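Local coordinates for glucose-inhibited division protein A-related protein, probable oxidoreductase (Thermus thermophilus, PDB 2CUL) that binds FAD in a Rossmann-type fold and is probably an oxidoreductase related to the glucose-inhibited division protein GidA, at residues Leu201-Gly205 / Leu206-Glu210; Leu94-Gly98 / Asn99-Gly103; Pro62-Arg66 / Val67-His71; Tyr76-Glu79 / Gly80-Pro83. All coordinates share one frame; numbering follows the deposited sequence.

Interaction 1 is buried and meets the FAD, its centre about 8 Å from that of the chain. Interaction 2 is partly buried, and interactions 3 and 4 lie at the surface. Interactions 1 and 2 belong to the same mixed sheet and touch: Leu-201 of the first packs on Leu-94 and Val-101 of the second. Interactions 3 and 4 sit at the start and end of helix 67-79, their centres about 19 Å apart, and do not touch. The chemistry follows the place. Interaction 1 uses backbone amides, one water and small apolar groups. Interaction 2 is a hairpin with strand bonds. Interaction 3 adds a salt bridge before the helix. Interaction 4 relies on short-range backbone bonds and leucines.

Interaction 1: residues Leu201-Gly205 / Leu206-Glu210; sequences LYAVG and LCVRE. With FAD (flavin-adenine dinucleotide), chain B.
Ala-203 and Val-208 form the tight part of this contact. Ala-203 CB meets Val-208 CG1 at 3.3 Å, closer than usual for two methyl groups. At chi1 -72°, Val-208 puts CG1 beside its backbone N, facing Ala-203, while CG2 sits between N and the carbonyl carbon, 3.1 Å from Gly-205 O. That oxygen is held by two amides. Arg-209 N reaches it at 3.0 Å in the carbonyl plane, and Val-208 N also bonds to it from above that plane. The chain is thereby curled into a compact turn. At Gly-205, phi is 87° and psi -160°, which suits glycine.

This turn follows strand 201-203, an outer strand of the Rossmann-type sheet, and carries residues of the FAD pocket. Leu-206 N donates to O2P of the FAD, on the flavin-side phosphate, at 2.9 Å. A water donates to the same O2P at 2.6 Å and to Val-204 O at 2.7 Å, and accepts from Cys-207 N. Leu-206 CD2 rests 3.3 Å from FAD O3'.

The outer side is less closely packed. Arg-209 is partly exposed and adds mainly its backbone amide here; its guanidinium forms salt bridges with Glu-219 and Glu-190.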
loop_
_atom_site.group_PDB
_atom_site.type_symbol
_atom_site.label_atom_id
_atom_site.label_comp_id
_atom_site.label_asym_id
_atom_site.label_seq_id
_atom_site.Cartn_x
_atom_site.Cartn_y
_atom_site.Cartn_z
ATOM N N LEU A 201 -11.594 7.779 4.943
ATOM C CA LEU A 201 -10.330 7.058 5.073
ATOM C C LEU A 201 -10.482 5.543 5.028
ATOM O O LEU A 201 -11.325 4.978 5.721
ATOM C CB LEU A 201 -9.659 7.457 6.388
ATOM C CG LEU A 201 -8.246 6.934 6.656
ATOM C CD1 LEU A 201 -7.285 7.512 5.628
ATOM C CD2 LEU A 201 -7.815 7.330 8.060
ATOM N N TYR A 202 -9.644 4.898 4.220
ATOM C CA TYR A 202 -9.656 3.444 4.064
ATOM C C TYR A 202 -8.245 2.896 4.246
ATOM O O TYR A 202 -7.272 3.634 4.148
ATOM C CB TYR A 202 -10.147 3.075 2.662
ATOM C CG TYR A 202 -11.548 3.551 2.368
ATOM C CD1 TYR A 202 -12.641 2.701 2.533
ATOM C CD2 TYR A 202 -11.784 4.859 1.954
ATOM C CE1 TYR A 202 -13.934 3.142 2.293
ATOM C CE2 TYR A 202 -13.075 5.313 1.714
ATOM C CZ TYR A 202 -14.145 4.448 1.886
ATOM O OH TYR A 202 -15.427 4.892 1.653
ATOM N N ALA A 203 -8.141 1.599 4.514
ATOM C CA ALA A 203 -6.843 0.953 4.667
ATOM C C ALA A 203 -6.954 -0.469 4.130
ATOM O O ALA A 203 -8.009 -1.099 4.231
ATOM C CB ALA A 203 -6.422 0.939 6.123
ATOM N N VAL A 204 -5.869 -0.968 3.551
ATOM C CA VAL A 204 -5.872 -2.310 2.980
ATOM C C VAL A 204 -4.477 -2.927 3.024
ATOM O O VAL A 204 -3.479 -2.212 3.085
ATOM C CB VAL A 204 -6.372 -2.260 1.509
ATOM C CG1 VAL A 204 -5.374 -1.507 0.639
ATOM C CG2 VAL A 204 -6.593 -3.656 0.974
ATOM N N GLY A 205 -4.416 -4.254 3.014
ATOM C CA GLY A 205 -3.131 -4.926 3.017
ATOM C C GLY A 205 -2.525 -5.175 4.378
ATOM O O GLY A 205 -3.212 -5.158 5.399
ATOM N N LEU A 206 -1.214 -5.388 4.380
ATOM C CA LEU A 206 -0.479 -5.688 5.598
ATOM C C LEU A 206 -0.586 -4.632 6.694
ATOM O O LEU A 206 -0.467 -4.964 7.876
ATOM C CB LEU A 206 0.996 -5.934 5.268
ATOM C CG LEU A 206 1.684 -6.914 6.221
ATOM C CD1 LEU A 206 1.187 -8.323 5.920
ATOM C CD2 LEU A 206 3.197 -6.834 6.066
ATOM N N CYS A 207 -0.807 -3.371 6.331
ATOM C CA CYS A 207 -0.901 -2.352 7.372
ATOM C C CYS A 207 -2.163 -2.508 8.225
ATOM O O CYS A 207 -2.313 -1.821 9.233
ATOM C CB CYS A 207 -0.788 -0.927 6.786
ATOM S SG CYS A 207 -2.218 -0.242 5.913
ATOM N N VAL A 208 -3.059 -3.419 7.836
ATOM C CA VAL A 208 -4.270 -3.670 8.628
ATOM C C VAL A 208 -4.488 -5.143 8.974
ATOM O O VAL A 208 -5.090 -5.458 9.999
ATOM C CB VAL A 208 -5.560 -3.134 7.947
ATOM C CG1 VAL A 208 -5.586 -1.624 8.021
ATOM C CG2 VAL A 208 -5.645 -3.600 6.511
ATOM N N ARG A 209 -4.008 -6.048 8.125
ATOM C CA ARG A 209 -4.172 -7.475 8.393
ATOM C C ARG A 209 -3.078 -8.297 7.729
ATOM O O ARG A 209 -2.655 -7.998 6.611
ATOM C CB ARG A 209 -5.545 -7.955 7.914
ATOM C CG ARG A 209 -5.807 -9.426 8.196
ATOM C CD ARG A 209 -7.291 -9.751 8.140
ATOM N NE ARG A 209 -7.885 -9.419 6.849
ATOM C CZ ARG A 209 -9.180 -9.543 6.572
ATOM N NH1 ARG A 209 -10.019 -9.993 7.496
ATOM N NH2 ARG A 209 -9.635 -9.215 5.373
ATOM N N GLU A 210 -2.622 -9.334 8.424
ATOM C CA GLU A 210 -1.567 -10.188 7.892
ATOM C C GLU A 210 -2.038 -11.001 6.694
ATOM O O GLU A 210 -3.238 -11.225 6.504
ATOM C CB GLU A 210 -1.043 -11.135 8.978
ATOM C CG GLU A 210 -0.261 -10.440 10.078
ATOM C CD GLU A 210 0.412 -11.414 11.023
ATOM O OE1 GLU A 210 -0.304 -12.140 11.743
ATOM O OE2 GLU A 210 1.660 -11.457 11.042
HETATM P PA FAD B . 3.943 -3.520 0.252
HETATM O O1A FAD B . 5.120 -3.530 1.136
HETATM O O2A FAD B . 3.882 -4.456 -0.900
HETATM O O5B FAD B . 3.734 -2.050 -0.329
HETATM C C5B FAD B . 3.743 -0.922 0.548
HETATM C C4B FAD B . 4.091 0.280 -0.322
HETATM O O4B FAD B . 3.777 1.449 0.435
HETATM C C3B FAD B . 5.584 0.388 -0.694
HETATM O O3B FAD B . 5.772 0.599 -2.077
HETATM C C2B FAD B . 6.063 1.527 0.157
HETATM O O2B FAD B . 7.221 2.191 -0.294
HETATM C C1B FAD B . 4.812 2.398 0.224
HETATM N N9A FAD B . 4.776 3.348 1.333
HETATM C C8A FAD B . 4.839 3.060 2.677
HETATM N N7A FAD B . 4.777 4.151 3.430
HETATM C C5A FAD B . 4.666 5.190 2.526
HETATM C C6A FAD B . 4.562 6.590 2.702
HETATM N N6A FAD B . 4.550 7.183 3.882
HETATM N N1A FAD B . 4.465 7.370 1.561
HETATM C C2A FAD B . 4.474 6.779 0.318
HETATM N N3A FAD B . 4.573 5.443 0.087
HETATM C C4A FAD B . 4.668 4.696 1.220
HETATM N N1 FAD B . 4.383 -12.644 1.598
HETATM C C2 FAD B . 4.619 -13.614 0.651
HETATM O O2 FAD B . 3.720 -14.070 -0.014
HETATM N N3 FAD B . 5.935 -14.066 0.470
HETATM C C4 FAD B . 7.020 -13.606 1.183
HETATM O O4 FAD B . 8.167 -14.054 0.968
HETATM C C4X FAD B . 6.777 -12.614 2.156
HETATM N N5 FAD B . 7.819 -12.108 2.920
HETATM C C5X FAD B . 7.587 -11.137 3.876
HETATM C C6 FAD B . 8.651 -10.645 4.631
HETATM C C7 FAD B . 8.478 -9.651 5.613
HETATM C C7M FAD B . 9.676 -9.161 6.389
HETATM C C8 FAD B . 7.151 -9.136 5.833
HETATM C C8M FAD B . 6.879 -8.067 6.857
HETATM C C9 FAD B . 6.058 -9.630 5.080
HETATM C C9A FAD B . 6.244 -10.632 4.091
HETATM N N10 FAD B . 5.163 -11.161 3.300
HETATM C C10 FAD B . 5.430 -12.152 2.337
HETATM C "C1'" FAD B . 3.731 -10.695 3.483
HETATM C "C2'" FAD B . 3.101 -9.769 2.418
HETATM O "O2'" FAD B . 2.766 -10.524 1.284
HETATM C "C3'" FAD B . 4.037 -8.616 2.000
HETATM O "O3'" FAD B . 4.398 -7.812 3.121
HETATM C "C4'" FAD B . 3.395 -7.664 0.970
HETATM O "O4'" FAD B . 4.376 -6.805 0.392
HETATM C "C5'" FAD B . 2.293 -6.843 1.667
HETATM O "O5'" FAD B . 1.653 -5.986 0.708
HETATM P P FAD B . 1.296 -4.473 1.017
HETATM O O1P FAD B . 0.619 -4.000 -0.202
HETATM O O2P FAD B . 0.524 -4.354 2.300
HETATM O O3P FAD B . 2.677 -3.746 1.225
HETATM O O HOH W 1 -0.822 -2.384 3.416
#

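Interaction 2: residues Leu94-Gly98 / Asn99-Gly103; sequences LLLEG and NRVVG
The Glu-97 carboxylate has Val-102 over one face: CG1 of Val-102 lies 3.4 Å from Glu-97 OE1 and 3.5 Å from its CD. The flat peptide groups are met in different ways. Glu-97 N reaches Arg-100 O in the carbonyl plane, whereas Arg-100 N stands above the carbonyl plane of Glu-97. Together these two bonds close a two-residue beta hairpin with a type II' turn from Glu-97 to Arg-100. Gly-98 takes the first inner position of the turn with phi 71°, which favours glycine. The hairpin joins strand 84-97 to strand 100-106 at one side of the mixed sheet.

Further from the turn, Leu-96 and Val-101 form a non-hydrogen-bonded antiparallel pair. Leu-96 CD2 touches Val-101 CG2 at 3.6 Å. The same Val-101 methyl also meets Leu-94 CD1, so one branch serves two leucines. With chi1 at 179°, Val-101 sets CG2 anti to its carbonyl carbon, and this branch faces the leucines. Leu-198, in a loop, also packs on Val-101.

Leu-95 and Glu-97 are on the other face, and the Val-102 methyls meet both. Leu-95 bonds to two successive residues: its O accepts from Val-102 N at 2.9 Å, and its N donates to Gly-103 O. Two residues opposite one are consistent with a beta bulge. Arg-113 of strand 112-113 lies against Leu-95 and Val-102. The Leu-95 side chain lies across Gly-103, with Leu-95 CB 3.4 Å from Gly-103 O.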
loop_
_atom_site.group_PDB
_atom_site.type_symbol
_atom_site.label_atom_id
_atom_site.label_comp_id
_atom_site.label_asym_id
_atom_site.label_seq_id
_atom_site.Cartn_x
_atom_site.Cartn_y
_atom_site.Cartn_z
ATOM N N LEU A 94 -1.901 13.120 7.251
ATOM C CA LEU A 94 -3.223 13.184 6.647
ATOM C C LEU A 94 -3.713 14.617 6.476
ATOM O O LEU A 94 -3.591 15.434 7.392
ATOM C CB LEU A 94 -4.232 12.416 7.509
ATOM C CG LEU A 94 -3.927 10.947 7.820
ATOM C CD1 LEU A 94 -5.093 10.347 8.595
ATOM C CD2 LEU A 94 -3.697 10.175 6.526
ATOM N N LEU A 95 -4.240 14.933 5.295
ATOM C CA LEU A 95 -4.796 16.261 5.061
ATOM C C LEU A 95 -6.223 16.171 5.582
ATOM O O LEU A 95 -7.000 15.333 5.126
ATOM C CB LEU A 95 -4.826 16.599 3.569
ATOM C CG LEU A 95 -3.518 16.956 2.874
ATOM C CD1 LEU A 95 -3.802 17.243 1.404
ATOM C CD2 LEU A 95 -2.895 18.176 3.539
ATOM N N LEU A 96 -6.570 17.034 6.530
ATOM C CA LEU A 96 -7.904 16.995 7.113
ATOM C C LEU A 96 -8.716 18.269 6.957
ATOM O O LEU A 96 -8.182 19.376 6.958
ATOM C CB LEU A 96 -7.814 16.689 8.614
ATOM C CG LEU A 96 -7.028 15.464 9.088
ATOM C CD1 LEU A 96 -7.074 15.399 10.615
ATOM C CD2 LEU A 96 -7.620 14.201 8.486
ATOM N N GLU A 97 -10.021 18.084 6.812
ATOM C CA GLU A 97 -10.971 19.184 6.750
ATOM C C GLU A 97 -11.942 18.701 7.819
ATOM O O GLU A 97 -12.841 17.897 7.554
ATOM C CB GLU A 97 -11.641 19.277 5.376
ATOM C CG GLU A 97 -10.647 19.539 4.255
ATOM C CD GLU A 97 -11.299 19.964 2.952
ATOM O OE1 GLU A 97 -12.441 19.538 2.679
ATOM O OE2 GLU A 97 -10.655 20.717 2.192
ATOM N N GLY A 98 -11.721 19.158 9.047
ATOM C CA GLY A 98 -12.557 18.713 10.142
ATOM C C GLY A 98 -12.195 17.265 10.420
ATOM O O GLY A 98 -11.019 16.936 10.584
ATOM N N ASN A 99 -13.192 16.387 10.448
ATOM C CA ASN A 99 -12.924 14.979 10.713
ATOM C C ASN A 99 -12.792 14.180 9.419
ATOM O O ASN A 99 -12.753 12.952 9.440
ATOM C CB ASN A 99 -14.039 14.389 11.582
ATOM C CG ASN A 99 -15.343 14.223 10.829
ATOM O OD1 ASN A 99 -15.575 14.871 9.811
ATOM N ND2 ASN A 99 -16.212 13.356 11.340
ATOM N N ARG A 100 -12.702 14.882 8.292
ATOM C CA ARG A 100 -12.591 14.209 7.003
ATOM C C ARG A 100 -11.207 14.255 6.361
ATOM O O ARG A 100 -10.593 15.317 6.241
ATOM C CB ARG A 100 -13.613 14.789 6.020
ATOM C CG ARG A 100 -13.517 14.210 4.613
ATOM C CD ARG A 100 -14.660 14.697 3.734
ATOM N NE ARG A 100 -15.924 14.059 4.088
ATOM C CZ ARG A 100 -16.238 12.801 3.789
ATOM N NH1 ARG A 100 -15.381 12.040 3.120
ATOM N NH2 ARG A 100 -17.407 12.300 4.165
ATOM N N VAL A 101 -10.724 13.085 5.946
ATOM C CA VAL A 101 -9.434 12.990 5.276
ATOM C C VAL A 101 -9.690 13.314 3.809
ATOM O O VAL A 101 -10.511 12.663 3.157
ATOM C CB VAL A 101 -8.839 11.569 5.380
ATOM C CG1 VAL A 101 -7.500 11.508 4.644
ATOM C CG2 VAL A 101 -8.645 11.197 6.845
ATOM N N VAL A 102 -8.993 14.324 3.299
ATOM C CA VAL A 102 -9.157 14.743 1.911
ATOM C C VAL A 102 -7.901 14.513 1.076
ATOM O O VAL A 102 -7.879 14.807 -0.120
ATOM C CB VAL A 102 -9.527 16.236 1.829
ATOM C CG1 VAL A 102 -10.881 16.471 2.480
ATOM C CG2 VAL A 102 -8.456 17.070 2.513
ATOM N N GLY A 103 -6.855 13.992 1.706
ATOM C CA GLY A 103 -5.621 13.737 0.985
ATOM C C GLY A 103 -4.477 13.532 1.954
ATOM O O GLY A 103 -4.701 13.228 3.125
#

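Interaction 3: residues Pro62-Arg66 / Val67-His71; sequences PKDER and VWAFH
Asp-64 and Arg-66 reach Ala-69 together, and their torsions put them there. Asp-64 holds its CG trans to the backbone N (chi1 -170°), which sends the carboxylate toward the helix. Arg-66 bends at chi3 (-58°) and brings its guanidinium back to that carboxylate. It grips side-on. NE bonds to Asp-64 OD1 at 2.9 Å, and NH2 forms a salt bridge with Asp-64 OD2 at 2.8 Å. Both are met on the syn side, and OD2 lies at the edge of the guanidinium. OD1 also accepts from Arg-66 N, from above the carboxylate plane, which makes an Asx turn.

The pair rests against one methyl group: Ala-69 CB is 3.4 Å from Asp-64 OD2 and 3.8 Å from Arg-66 NH2. Arg-66 is the N-cap residue of helix 67-79. Its O accepts from Phe-70 N at 3.1 Å, in the carbonyl plane, the bond to the fourth residue on that opens the helix. Phe-70 is buried, and its ring packs on Leu-56 and Ala-59 of helix 55-59.

Three bonds thus fix the aspartate next to the start of a helix. Its negative charge would probably suit that end, and would offset the positive charge of Arg-66 there.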
loop_
_atom_site.group_PDB
_atom_site.type_symbol
_atom_site.label_atom_id
_atom_site.label_comp_id
_atom_site.label_asym_id
_atom_site.label_seq_id
_atom_site.Cartn_x
_atom_site.Cartn_y
_atom_site.Cartn_z
ATOM N N PRO A 62 6.780 -17.395 -15.252
ATOM C CA PRO A 62 7.288 -18.692 -14.798
ATOM C C PRO A 62 8.735 -18.985 -15.188
ATOM O O PRO A 62 9.348 -19.914 -14.662
ATOM C CB PRO A 62 6.303 -19.678 -15.419
ATOM C CG PRO A 62 5.932 -19.012 -16.691
ATOM C CD PRO A 62 5.728 -17.570 -16.268
ATOM N N LYS A 63 9.286 -18.187 -16.096
ATOM C CA LYS A 63 10.662 -18.398 -16.530
ATOM C C LYS A 63 11.635 -17.348 -16.001
ATOM O O LYS A 63 12.809 -17.341 -16.373
ATOM C CB LYS A 63 10.731 -18.448 -18.059
ATOM C CG LYS A 63 10.076 -19.683 -18.662
ATOM C CD LYS A 63 10.259 -19.728 -20.173
ATOM C CE LYS A 63 9.701 -21.016 -20.765
ATOM N NZ LYS A 63 10.378 -22.223 -20.216
ATOM N N ASP A 64 11.152 -16.471 -15.127
ATOM C CA ASP A 64 11.997 -15.426 -14.557
ATOM C C ASP A 64 11.646 -15.224 -13.089
ATOM O O ASP A 64 10.614 -14.631 -12.769
ATOM C CB ASP A 64 11.792 -14.119 -15.323
ATOM C CG ASP A 64 12.801 -13.054 -14.943
ATOM O OD1 ASP A 64 13.609 -13.287 -14.019
ATOM O OD2 ASP A 64 12.778 -11.976 -15.570
ATOM N N GLU A 65 12.507 -15.711 -12.201
ATOM C CA GLU A 65 12.265 -15.583 -10.767
ATOM C C GLU A 65 12.885 -14.347 -10.121
ATOM O O GLU A 65 12.704 -14.128 -8.927
ATOM C CB GLU A 65 12.764 -16.828 -10.026
ATOM C CG GLU A 65 12.063 -18.115 -10.421
ATOM C CD GLU A 65 12.362 -19.252 -9.465
ATOM O OE1 GLU A 65 13.555 -19.546 -9.240
ATOM O OE2 GLU A 65 11.402 -19.855 -8.940
ATOM N N ARG A 66 13.606 -13.540 -10.896
ATOM C CA ARG A 66 14.239 -12.342 -10.343
ATOM C C ARG A 66 13.194 -11.394 -9.770
ATOM O O ARG A 66 12.344 -10.886 -10.496
ATOM C CB ARG A 66 15.038 -11.620 -11.426
ATOM C CG ARG A 66 16.210 -12.424 -11.969
ATOM C CD ARG A 66 16.854 -11.690 -13.128
ATOM N NE ARG A 66 15.879 -11.444 -14.187
ATOM C CZ ARG A 66 16.110 -10.712 -15.273
ATOM N NH1 ARG A 66 17.295 -10.142 -15.459
ATOM N NH2 ARG A 66 15.148 -10.541 -16.171
ATOM N N VAL A 67 13.260 -11.141 -8.468
ATOM C CA VAL A 67 12.282 -10.256 -7.848
ATOM C C VAL A 67 12.297 -8.830 -8.401
ATOM O O VAL A 67 11.244 -8.203 -8.506
ATOM C CB VAL A 67 12.442 -10.226 -6.311
ATOM C CG1 VAL A 67 12.173 -11.614 -5.748
ATOM C CG2 VAL A 67 13.832 -9.748 -5.929
ATOM N N TRP A 68 13.465 -8.313 -8.776
ATOM C CA TRP A 68 13.500 -6.958 -9.325
ATOM C C TRP A 68 12.759 -6.918 -10.656
ATOM O O TRP A 68 12.077 -5.945 -10.961
ATOM C CB TRP A 68 14.936 -6.460 -9.529
ATOM C CG TRP A 68 14.992 -5.045 -10.100
ATOM C CD1 TRP A 68 14.782 -4.669 -11.401
ATOM C CD2 TRP A 68 15.229 -3.837 -9.373
ATOM N NE1 TRP A 68 14.872 -3.303 -11.525
ATOM C CE2 TRP A 68 15.146 -2.767 -10.295
ATOM C CE3 TRP A 68 15.503 -3.553 -8.028
ATOM C CZ2 TRP A 68 15.329 -1.434 -9.913
ATOM C CZ3 TRP A 68 15.684 -2.230 -7.650
ATOM C CH2 TRP A 68 15.596 -1.185 -8.591
ATOM N N ALA A 69 12.896 -7.978 -11.446
ATOM C CA ALA A 69 12.224 -8.052 -12.738
ATOM C C ALA A 69 10.711 -8.095 -12.542
ATOM O O ALA A 69 9.958 -7.527 -13.335
ATOM C CB ALA A 69 12.696 -9.282 -13.508
ATOM N N PHE A 70 10.264 -8.773 -11.485
ATOM C CA PHE A 70 8.836 -8.844 -11.194
ATOM C C PHE A 70 8.364 -7.415 -10.930
ATOM O O PHE A 70 7.334 -6.980 -11.442
ATOM C CB PHE A 70 8.576 -9.714 -9.958
ATOM C CG PHE A 70 7.120 -9.821 -9.588
ATOM C CD1 PHE A 70 6.331 -10.842 -10.102
ATOM C CD2 PHE A 70 6.535 -8.883 -8.741
ATOM C CE1 PHE A 70 4.976 -10.932 -9.781
ATOM C CE2 PHE A 70 5.181 -8.962 -8.413
ATOM C CZ PHE A 70 4.401 -9.987 -8.935
ATOM N N HIS A 71 9.132 -6.686 -10.125
ATOM C CA HIS A 71 8.810 -5.299 -9.820
ATOM C C HIS A 71 8.687 -4.484 -11.108
ATOM O O HIS A 71 7.731 -3.734 -11.288
ATOM C CB HIS A 71 9.897 -4.680 -8.927
ATOM C CG HIS A 71 10.216 -3.255 -9.265
ATOM N ND1 HIS A 71 11.346 -2.889 -9.965
ATOM C CD2 HIS A 71 9.527 -2.110 -9.042
ATOM C CE1 HIS A 71 11.339 -1.582 -10.158
ATOM N NE2 HIS A 71 10.246 -1.086 -9.608
#

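Interaction 4: residues Tyr76-Glu79 / Gly80-Pro83; sequences YLLE and GLRP
Leu-81 packs its CB and CG against the carbonyl oxygens of Leu-77 and Leu-78. Leu-81 CB is 3.6 Å from Leu-78 O, and its CG is 3.7 Å from both Leu-77 O and Leu-78 O. With CG anti to the carbonyl carbon (chi1 -54°), the side chain turns back along the helix. It runs beside Leu-78, where CD1 of Leu-81 meets CD2 of Leu-78 at 4.4 Å, a light contact. Both leucines face helix 13-24: Leu-78 packs on Ala-16, and Leu-81 on Phe-20 and Ala-23.

Here the chain leaves helix 67-79 for strand 84-97. These elements belong to the crossover between the parallel strands 29-33 and 84-97 of the Rossmann-type sheet. Two backbone bonds reach three residues back: Gly-80 N donates to Leu-77 O at 3.1 Å, and Leu-81 N to Leu-78 O at 3.2 Å. Both donors stand well above the carbonyl planes, by 66° and 60°.

Leu-77 and Glu-79 point elsewhere. Leu-77 packs on Leu-55 and Arg-58 of helix 55-59. Glu-79 extends at the surface and forms a salt bridge with Lys-75, one turn back.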
loop_
_atom_site.group_PDB
_atom_site.type_symbol
_atom_site.label_atom_id
_atom_site.label_comp_id
_atom_site.label_asym_id
_atom_site.label_seq_id
_atom_site.Cartn_x
_atom_site.Cartn_y
_atom_site.Cartn_z
ATOM N N TYR A 76 5.386 -1.610 -15.104
ATOM C CA TYR A 76 5.041 -1.324 -16.493
ATOM C C TYR A 76 3.562 -1.571 -16.779
ATOM O O TYR A 76 2.928 -0.818 -17.527
ATOM C CB TYR A 76 5.906 -2.170 -17.431
ATOM C CG TYR A 76 5.803 -1.751 -18.876
ATOM C CD1 TYR A 76 6.285 -0.510 -19.295
ATOM C CD2 TYR A 76 5.207 -2.580 -19.821
ATOM C CE1 TYR A 76 6.176 -0.106 -20.622
ATOM C CE2 TYR A 76 5.091 -2.185 -21.153
ATOM C CZ TYR A 76 5.577 -0.949 -21.546
ATOM O OH TYR A 76 5.467 -0.553 -22.861
ATOM N N LEU A 77 3.010 -2.624 -16.186
ATOM C CA LEU A 77 1.597 -2.933 -16.374
ATOM C C LEU A 77 0.729 -1.797 -15.823
ATOM O O LEU A 77 -0.252 -1.394 -16.450
ATOM C CB LEU A 77 1.247 -4.256 -15.685
ATOM C CG LEU A 77 1.695 -5.526 -16.417
ATOM C CD1 LEU A 77 1.562 -6.736 -15.511
ATOM C CD2 LEU A 77 0.856 -5.699 -17.674
ATOM N N LEU A 78 1.094 -1.280 -14.652
ATOM C CA LEU A 78 0.347 -0.180 -14.039
ATOM C C LEU A 78 0.418 1.077 -14.896
ATOM O O LEU A 78 -0.555 1.824 -15.006
ATOM C CB LEU A 78 0.906 0.142 -12.652
ATOM C CG LEU A 78 0.642 -0.880 -11.546
ATOM C CD1 LEU A 78 1.529 -0.589 -10.349
ATOM C CD2 LEU A 78 -0.829 -0.822 -11.156
ATOM N N GLU A 79 1.576 1.307 -15.501
ATOM C CA GLU A 79 1.771 2.490 -16.326
ATOM C C GLU A 79 0.958 2.454 -17.616
ATOM O O GLU A 79 0.829 3.469 -18.302
ATOM C CB GLU A 79 3.266 2.663 -16.619
ATOM C CG GLU A 79 4.082 2.820 -15.341
ATOM C CD GLU A 79 5.579 2.780 -15.563
ATOM O OE1 GLU A 79 6.029 2.085 -16.501
ATOM O OE2 GLU A 79 6.309 3.428 -14.782
ATOM N N GLY A 80 0.391 1.293 -17.931
ATOM C CA GLY A 80 -0.402 1.160 -19.141
ATOM C C GLY A 80 -1.886 1.424 -18.949
ATOM O O GLY A 80 -2.650 1.421 -19.915
ATOM N N LEU A 81 -2.294 1.656 -17.703
ATOM C CA LEU A 81 -3.694 1.922 -17.384
ATOM C C LEU A 81 -3.992 3.417 -17.513
ATOM O O LEU A 81 -3.517 4.227 -16.721
ATOM C CB LEU A 81 -4.000 1.444 -15.963
ATOM C CG LEU A 81 -3.641 -0.018 -15.681
ATOM C CD1 LEU A 81 -3.903 -0.348 -14.222
ATOM C CD2 LEU A 81 -4.449 -0.927 -16.595
ATOM N N ARG A 82 -4.794 3.769 -18.512
ATOM C CA ARG A 82 -5.150 5.160 -18.790
ATOM C C ARG A 82 -5.703 5.989 -17.626
ATOM O O ARG A 82 -5.259 7.114 -17.394
ATOM C CB ARG A 82 -6.152 5.201 -19.948
ATOM C CG ARG A 82 -5.697 4.447 -21.182
ATOM C CD ARG A 82 -4.970 5.356 -22.153
ATOM N NE ARG A 82 -5.870 6.341 -22.748
ATOM C CZ ARG A 82 -6.927 6.032 -23.493
ATOM N NH1 ARG A 82 -7.222 4.762 -23.740
ATOM N NH2 ARG A 82 -7.693 6.993 -23.992
ATOM N N PRO A 83 -6.682 5.451 -16.882
ATOM C CA PRO A 83 -7.262 6.202 -15.760
ATOM C C PRO A 83 -6.388 6.294 -14.516
ATOM O O PRO A 83 -6.769 6.926 -13.531
ATOM C CB PRO A 83 -8.562 5.449 -15.467
ATOM C CG PRO A 83 -8.844 4.693 -16.747
ATOM C CD PRO A 83 -7.479 4.248 -17.165
#